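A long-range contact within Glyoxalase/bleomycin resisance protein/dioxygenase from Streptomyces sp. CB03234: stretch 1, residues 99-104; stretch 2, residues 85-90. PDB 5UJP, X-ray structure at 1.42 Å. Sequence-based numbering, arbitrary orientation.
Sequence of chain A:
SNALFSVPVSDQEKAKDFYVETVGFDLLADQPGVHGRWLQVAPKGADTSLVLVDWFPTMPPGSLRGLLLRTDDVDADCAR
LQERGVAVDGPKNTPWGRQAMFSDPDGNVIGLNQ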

# COMPACT_ATOMS: atom_id res chain seq x y z
N GLN A 99 12.04 -4.96 -12.66
CA GLN A 99 10.99 -5.35 -11.72
C GLN A 99 10.59 -6.81 -11.87
O GLN A 99 10.79 -7.44 -12.89
CB GLN A 99 9.75 -4.46 -11.79
CG GLN A 99 8.94 -4.62 -12.99
CD GLN A 99 7.69 -3.69 -12.95
OE1 GLN A 99 6.55 -4.14 -13.07
NE2 GLN A 99 7.92 -2.42 -12.73
N ALA A 100 9.97 -7.33 -10.81
CA ALA A 100 9.45 -8.68 -10.86
C ALA A 100 8.26 -8.76 -9.93
O ALA A 100 8.08 -7.93 -9.04
CB ALA A 100 10.49 -9.68 -10.37
N MSE A 101 7.41 -9.78 -10.16
CA MSE A 101 6.21 -9.98 -9.34
C MSE A 101 6.22 -11.39 -8.81
O MSE A 101 6.67 -12.31 -9.50
CB MSE A 101 4.96 -9.77 -10.20
CG MSE A 101 5.13 -8.71 -11.27
SE MSE A 101 5.43 -6.92 -10.54
CE MSE A 101 3.70 -6.66 -9.69
N PHE A 102 5.72 -11.59 -7.61
CA PHE A 102 5.49 -12.91 -7.10
C PHE A 102 4.18 -12.93 -6.32
O PHE A 102 3.64 -11.89 -5.92
CB PHE A 102 6.64 -13.40 -6.23
CG PHE A 102 6.88 -12.60 -4.95
CD1 PHE A 102 7.70 -11.48 -4.94
CD2 PHE A 102 6.35 -13.05 -3.72
CE1 PHE A 102 7.96 -10.78 -3.77
CE2 PHE A 102 6.60 -12.35 -2.55
CZ PHE A 102 7.39 -11.19 -2.57
N SER A 103 3.64 -14.13 -6.13
CA SER A 103 2.35 -14.30 -5.50
C SER A 103 2.52 -14.99 -4.16
O SER A 103 3.38 -15.88 -4.01
CB SER A 103 1.45 -15.19 -6.38
OG SER A 103 0.98 -14.50 -7.53
N ASP A 104 1.69 -14.60 -3.19
CA ASP A 104 1.64 -15.29 -1.91
C ASP A 104 0.66 -16.45 -1.99
O ASP A 104 0.02 -16.67 -3.03
CB ASP A 104 1.40 -14.25 -0.78
CG ASP A 104 -0.04 -13.86 -0.58
OD1 ASP A 104 -0.93 -14.29 -1.33
OD2 ASP A 104 -0.29 -13.06 0.37
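Stretch 2 85-90: GVAVDG

Stretch 2 runs alongside stretch 1 as an antiparallel neighbor: the axes of strands 99-103 and 88-90 approach to 4.7 Å, with 163° between their N-to-C directions. Extended backbone continues back through Ala87 and Val86, whereas Gly85, at positive phi (82°), does not touch stretch 1. The register pairs Met101 with Asp89 (CA to CA 5.1 Å) and Phe102 with Val88 (CA to CA 4.6 Å).

Met101, a selenomethionine, and Asp89 form the hydrogen-bonded pair and satisfy each other's backbone in both directions. Asp89 N donates to Met101 O at 2.8 Å, nearly linear at 174°, and Met101 N donates to Asp89 O at 2.9 Å and 164°. Each of these carbonyls also receives a CA-H contact, Val88 CA to Met101 O at 3.4 Å and Ala100 CA to Asp89 O at 3.2 Å. Beyond this pair the ladder loosens. Ala87 O meets Phe102 CA at 3.3 Å in a further CA-H contact, but Ser103 N, 3.6 Å from Ala87 O, makes no hydrogen bond and is buried without a partner. Ser103 O is served instead by a water, which donates to it at 2.5 Å and accepts a weak bond from Ala87 N at 3.5 Å, bridging the two stretches where direct pairing has stopped.

Phe102 and Val88 share one face of the sheet, where Phe102 CB lies 4.1 Å from Val88 CG2 and 3.9 Å from Val86 CG1; the ring itself leads away from stretch 2. Ala100 CB adds an apolar contact to Val88 CG1 at 4.3 Å. On the other face Met101 CB and Asp89 CB are 4.3 Å apart, and the selenomethionine end leads away. Gly90 fits closely beside Ala100 (CA to CA 4.5 Å): a CB there would clash with Gln99 O at 2.9 Å.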

# COMPACT_ATOMS: atom_id res chain seq x y z
N GLY A 85 10.44 -22.36 -4.08
CA GLY A 85 9.14 -22.79 -4.55
C GLY A 85 8.12 -21.69 -4.74
O GLY A 85 6.91 -21.96 -4.69
N VAL A 86 8.56 -20.46 -4.97
CA VAL A 86 7.63 -19.36 -5.15
C VAL A 86 7.51 -19.05 -6.63
O VAL A 86 8.51 -18.99 -7.34
CB VAL A 86 8.11 -18.14 -4.35
CG1 VAL A 86 7.17 -16.93 -4.61
CG2 VAL A 86 8.18 -18.48 -2.88
N ALA A 87 6.29 -18.77 -7.08
CA ALA A 87 6.06 -18.38 -8.47
C ALA A 87 6.53 -16.95 -8.69
O ALA A 87 6.08 -16.04 -7.98
CB ALA A 87 4.58 -18.49 -8.81
N VAL A 88 7.39 -16.75 -9.70
CA VAL A 88 7.95 -15.43 -10.01
C VAL A 88 7.76 -15.08 -11.48
O VAL A 88 8.06 -15.89 -12.37
CB VAL A 88 9.43 -15.30 -9.64
CG1 VAL A 88 9.97 -13.99 -10.13
CG2 VAL A 88 9.65 -15.48 -8.15
N ASP A 89 7.31 -13.86 -11.75
CA ASP A 89 7.21 -13.29 -13.09
C ASP A 89 8.27 -12.22 -13.21
O ASP A 89 8.25 -11.21 -12.49
CB ASP A 89 5.81 -12.70 -13.30
CG ASP A 89 5.58 -12.20 -14.73
OD1 ASP A 89 6.45 -12.36 -15.59
OD2 ASP A 89 4.48 -11.66 -14.99
N GLY A 90 9.23 -12.45 -14.09
CA GLY A 90 10.31 -11.50 -14.25
C GLY A 90 11.61 -12.14 -13.84
O GLY A 90 11.68 -13.36 -13.67
O HOH W 1 3.86 -18.21 -4.67